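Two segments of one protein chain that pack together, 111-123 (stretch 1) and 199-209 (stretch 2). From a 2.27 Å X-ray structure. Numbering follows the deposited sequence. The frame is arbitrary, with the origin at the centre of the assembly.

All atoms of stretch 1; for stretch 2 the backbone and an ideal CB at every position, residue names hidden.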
# COMPACT_ATOMS: atom_id res chain seq x y z
N GLY A 111 0.45 -1.99 16.96
CA GLY A 111 0.93 -3.34 17.32
C GLY A 111 2.44 -3.44 17.44
O GLY A 111 2.97 -4.02 18.39
N ILE A 112 3.14 -2.84 16.49
CA ILE A 112 4.58 -2.98 16.45
C ILE A 112 5.18 -2.28 17.66
O ILE A 112 5.94 -2.89 18.41
CB ILE A 112 5.20 -2.41 15.20
CG1 ILE A 112 4.74 -3.17 13.96
CG2 ILE A 112 6.73 -2.53 15.28
CD1 ILE A 112 5.06 -2.46 12.68
N GLU A 113 4.83 -1.01 17.81
CA GLU A 113 5.44 -0.16 18.84
C GLU A 113 5.14 -0.69 20.22
O GLU A 113 6.02 -0.81 21.07
CB GLU A 113 5.03 1.31 18.73
CG GLU A 113 3.53 1.58 18.84
CD GLU A 113 3.12 2.91 18.22
OE1 GLU A 113 3.12 3.95 18.94
OE2 GLU A 113 2.74 2.92 17.02
N TYR A 114 3.92 -1.14 20.43
CA TYR A 114 3.53 -1.71 21.72
C TYR A 114 4.27 -3.02 22.04
O TYR A 114 4.83 -3.19 23.13
CB TYR A 114 2.05 -1.95 21.67
CG TYR A 114 1.34 -2.63 22.83
CD1 TYR A 114 0.98 -1.92 24.00
CD2 TYR A 114 0.91 -3.93 22.73
CE1 TYR A 114 0.25 -2.52 25.01
CE2 TYR A 114 0.16 -4.54 23.75
CZ TYR A 114 -0.14 -3.83 24.89
OH TYR A 114 -0.87 -4.44 25.86
N LEU A 115 4.28 -3.95 21.10
CA LEU A 115 4.93 -5.24 21.41
C LEU A 115 6.45 -5.11 21.54
O LEU A 115 7.07 -5.86 22.29
CB LEU A 115 4.56 -6.30 20.38
CG LEU A 115 3.07 -6.71 20.47
CD1 LEU A 115 2.65 -7.61 19.30
CD2 LEU A 115 2.79 -7.43 21.76
N ALA A 116 7.03 -4.20 20.78
CA ALA A 116 8.47 -4.03 20.86
C ALA A 116 8.82 -3.33 22.16
O ALA A 116 9.81 -3.65 22.83
CB ALA A 116 9.00 -3.26 19.68
N ARG A 117 8.00 -2.37 22.52
CA ARG A 117 8.32 -1.58 23.70
C ARG A 117 8.31 -2.44 24.93
O ARG A 117 9.07 -2.22 25.84
CB ARG A 117 7.34 -0.41 23.85
CG ARG A 117 7.76 0.64 24.89
CD ARG A 117 6.67 1.70 25.06
NE ARG A 117 6.40 2.47 23.87
CZ ARG A 117 7.14 3.50 23.46
NH1 ARG A 117 8.20 3.88 24.14
NH2 ARG A 117 6.82 4.15 22.33
N PHE A 118 7.38 -3.39 24.99
CA PHE A 118 7.22 -4.17 26.24
C PHE A 118 7.75 -5.58 26.23
O PHE A 118 7.57 -6.29 27.20
CB PHE A 118 5.77 -4.12 26.68
CG PHE A 118 5.31 -2.72 26.92
CD1 PHE A 118 5.88 -1.98 27.94
CD2 PHE A 118 4.42 -2.11 26.08
CE1 PHE A 118 5.53 -0.65 28.15
CE2 PHE A 118 4.06 -0.78 26.27
CZ PHE A 118 4.62 -0.05 27.31
N GLU A 119 8.46 -5.97 25.16
CA GLU A 119 9.06 -7.31 25.08
C GLU A 119 9.97 -7.50 26.29
O GLU A 119 10.74 -6.63 26.60
CB GLU A 119 9.87 -7.55 23.80
CG GLU A 119 10.21 -9.04 23.62
CD GLU A 119 10.66 -9.45 22.23
OE1 GLU A 119 11.19 -8.60 21.48
OE2 GLU A 119 10.48 -10.64 21.87
N GLY A 120 9.84 -8.64 26.96
CA GLY A 120 10.55 -8.89 28.21
C GLY A 120 9.64 -8.74 29.43
O GLY A 120 9.95 -9.27 30.50
N ASN A 121 8.53 -8.01 29.27
CA ASN A 121 7.64 -7.70 30.37
C ASN A 121 6.18 -7.95 30.14
O ASN A 121 5.31 -7.33 30.77
CB ASN A 121 7.78 -6.22 30.73
CG ASN A 121 9.06 -5.90 31.45
OD1 ASN A 121 9.86 -5.11 30.96
ND2 ASN A 121 9.31 -6.58 32.55
N TYR A 122 5.87 -8.82 29.20
CA TYR A 122 4.47 -8.98 28.81
C TYR A 122 3.62 -9.39 30.01
O TYR A 122 2.51 -8.87 30.17
CB TYR A 122 4.33 -9.98 27.66
CG TYR A 122 5.00 -9.54 26.38
CD1 TYR A 122 4.75 -8.29 25.83
CD2 TYR A 122 5.85 -10.38 25.71
CE1 TYR A 122 5.35 -7.89 24.65
CE2 TYR A 122 6.44 -10.01 24.53
CZ TYR A 122 6.21 -8.77 23.99
OH TYR A 122 6.83 -8.42 22.82
N TYR A 123 4.15 -10.23 30.89
CA TYR A 123 3.38 -10.66 32.06
C TYR A 123 3.03 -9.46 32.95
O TYR A 123 1.95 -9.43 33.55
CB TYR A 123 4.05 -11.76 32.88
CG TYR A 123 5.28 -11.38 33.70
CD1 TYR A 123 6.52 -11.29 33.09
CD2 TYR A 123 5.19 -11.09 35.04
CE1 TYR A 123 7.64 -10.91 33.81
CE2 TYR A 123 6.31 -10.75 35.79
CZ TYR A 123 7.54 -10.67 35.16
OH TYR A 123 8.68 -10.36 35.87
N UNK A 199 11.76 -11.46 11.40
CA UNK A 199 12.14 -12.21 12.59
C UNK A 199 11.26 -11.82 13.79
O UNK A 199 10.74 -12.69 14.51
CB UNK A 199 13.62 -11.97 12.91
N UNK A 200 11.07 -10.52 13.99
CA UNK A 200 10.25 -10.04 15.13
C UNK A 200 8.78 -10.39 14.91
O UNK A 200 8.12 -10.88 15.80
CB UNK A 200 10.40 -8.53 15.31
N UNK A 201 8.29 -10.19 13.70
CA UNK A 201 6.91 -10.54 13.38
C UNK A 201 6.62 -12.02 13.61
O UNK A 201 5.61 -12.39 14.18
CB UNK A 201 6.60 -10.17 11.93
N UNK A 202 7.57 -12.88 13.23
CA UNK A 202 7.40 -14.33 13.43
C UNK A 202 7.42 -14.70 14.89
O UNK A 202 6.69 -15.56 15.36
CB UNK A 202 8.49 -15.11 12.69
N UNK A 203 8.30 -14.07 15.62
CA UNK A 203 8.42 -14.38 17.06
C UNK A 203 7.13 -14.00 17.80
O UNK A 203 6.66 -14.70 18.68
CB UNK A 203 9.61 -13.64 17.67
N UNK A 204 6.53 -12.89 17.39
CA UNK A 204 5.29 -12.43 18.01
C UNK A 204 4.12 -13.30 17.60
O UNK A 204 3.30 -13.71 18.44
CB UNK A 204 5.01 -10.97 17.64
N UNK A 205 4.01 -13.59 16.31
CA UNK A 205 2.95 -14.51 15.88
C UNK A 205 3.04 -15.85 16.63
O UNK A 205 2.01 -16.43 17.03
CB UNK A 205 3.04 -14.75 14.37
N UNK A 206 4.25 -16.37 16.82
CA UNK A 206 4.40 -17.69 17.49
C UNK A 206 3.97 -17.66 18.94
O UNK A 206 3.34 -18.59 19.43
CB UNK A 206 5.85 -18.16 17.41
N UNK A 207 4.23 -16.57 19.63
CA UNK A 207 3.79 -16.54 21.05
C UNK A 207 2.27 -16.36 21.22
O UNK A 207 1.71 -16.75 22.25
CB UNK A 207 4.51 -15.41 21.78
N UNK A 208 1.58 -15.81 20.23
CA UNK A 208 0.10 -15.80 20.26
C UNK A 208 -0.54 -17.10 19.74
O UNK A 208 -1.50 -17.60 20.31
CB UNK A 208 -0.42 -14.62 19.43
N UNK A 209 -0.03 -17.59 18.61
CA UNK A 209 -0.66 -18.74 17.92
C UNK A 209 -0.43 -20.06 18.65
O UNK A 209 -1.32 -20.91 18.70
CB UNK A 209 -0.12 -18.86 16.49

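Stretch 2 is helical throughout, and its axis crosses that of helix 111-118 at 81°, with a closest approach of 11.6 Å. At such a distance contact depends on side chains long enough to bridge the gap, and five positions of stretch 2 do so.

At position 199 the ideal CB has nothing of stretch 1 within 5.5 Å, so this contact hardly restricts the choice; the residue is Thr199, which bonds elsewhere in the structure.

Position 200 is different. Its CA-to-CB bond points toward stretch 1, yet the ideal CB still has nothing within 5.5 Å, leaving a space bordered by the backbone of Ile112, Leu115 and Ala116. A long apolar or aromatic side chain would suit it. The residue is Phe200, with chi1 in the t rotamer. Its ring meets the helix with its edge: Phe200 CZ lies 3.7 Å from Ala116 N and 3.9 Å from Ala116 CB, and 4.1 Å from Leu115 CB. Ala116 N already donates to Ile112 O, so the approach is one of packing.

Positions 201 and 202 are out of reach and could hold many residues; they are Ala201 and Asp202.

At position 203 the CB points toward stretch 1 and sits 5.2 Å from Glu119 OE2. A carboxylate at this range invites a basic side chain, Lys or Arg, although a neutral donor such as Gln could also serve. The residue is Arg203. It forms a salt bridge with two nearly straight hydrogen bonds, Arg203 NE to Glu119 OE2 at 2.8 Å and Arg203 NH2 to Glu119 OE1 at 2.9 Å; the carboxylate thus meets the guanidinium along its edge, where both donors point the same way.

Position 204 also points toward stretch 1, its ideal CB 4.4 Å from Leu115 CD1. With Leu115 on hand and the Tyr122 hydroxyl farther out, a medium-sized apolar side chain, such as Leu, Ile or Met, would suit it. Met204 occupies it, placing SD 3.9 Å from Leu115 CB and 3.3 Å from Tyr122 OH. Tyr122 OH donates to Leu115 O at 2.6 Å. Met204 CE continues to 3.4 Å from Glu119 OE2.

Positions 205 and 206 again lie out of reach, leaving the choice open; they carry Asp205 and Ala206.

Position 207 points toward stretch 1 from farther off, with no atom near its ideal CB. A side chain of some length would be needed to meet the Tyr122 ring; Leu, Met, Phe or the aliphatic part of Lys or Arg could serve. Met207, extended at chi2 and chi3, sets CE over one face of that ring, 3.8 Å from the centroid in a CH-pi contact, with CE 3.4 Å from Tyr122 CE2.

At position 208 the CB points sideways, so a small residue would miss stretch 1, whereas a large apolar one could swing back to Leu115. Phe208 does so, its CE2 reaching 4.4 Å from Leu115 CD1.

Position 209 is beyond reach and unconstrained here; the residue is Glu209.

Stretch 2 (199-209) TFADRMDAMFE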
# COMPACT_ATOMS: atom_id res chain seq x y z
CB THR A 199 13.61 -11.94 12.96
OG1 THR A 199 14.44 -12.31 11.86
CG2 THR A 199 13.99 -12.74 14.19
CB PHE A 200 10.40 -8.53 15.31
CG PHE A 200 9.61 -7.97 16.48
CD1 PHE A 200 9.75 -8.51 17.75
CD2 PHE A 200 8.75 -6.94 16.30
CE1 PHE A 200 9.01 -8.02 18.81
CE2 PHE A 200 8.02 -6.42 17.35
CZ PHE A 200 8.16 -6.96 18.61
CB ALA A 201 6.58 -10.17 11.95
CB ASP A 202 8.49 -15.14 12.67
CG ASP A 202 8.29 -15.15 11.18
OD1 ASP A 202 7.21 -14.74 10.68
OD2 ASP A 202 9.22 -15.52 10.45
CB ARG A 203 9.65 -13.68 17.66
CG ARG A 203 9.84 -13.95 19.16
CD ARG A 203 11.21 -13.57 19.63
NE ARG A 203 11.39 -12.12 19.73
CZ ARG A 203 12.19 -11.37 18.96
NH1 ARG A 203 12.83 -11.88 17.91
NH2 ARG A 203 12.32 -10.07 19.20
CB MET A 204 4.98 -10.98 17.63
CG MET A 204 5.95 -9.95 18.18
SD MET A 204 6.00 -9.87 19.99
CE MET A 204 7.39 -10.93 20.38
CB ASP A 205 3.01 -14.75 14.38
CG ASP A 205 2.41 -13.55 13.59
OD1 ASP A 205 1.74 -12.70 14.24
OD2 ASP A 205 2.58 -13.47 12.35
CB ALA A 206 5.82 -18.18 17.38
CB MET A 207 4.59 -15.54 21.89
CG MET A 207 4.22 -14.09 21.77
SD MET A 207 4.92 -13.12 23.14
CE MET A 207 4.00 -11.61 22.74
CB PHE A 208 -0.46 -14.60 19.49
CG PHE A 208 -0.33 -13.32 20.24
CD1 PHE A 208 -1.28 -12.96 21.20
CD2 PHE A 208 0.77 -12.51 20.07
CE1 PHE A 208 -1.15 -11.78 21.91
CE2 PHE A 208 0.91 -11.34 20.78
CZ PHE A 208 -0.05 -10.97 21.69
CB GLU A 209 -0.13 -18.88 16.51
CG GLU A 209 -0.57 -17.79 15.54
CD GLU A 209 0.05 -17.96 14.16
OE1 GLU A 209 0.74 -18.95 13.94
OE2 GLU A 209 -0.14 -17.09 13.29
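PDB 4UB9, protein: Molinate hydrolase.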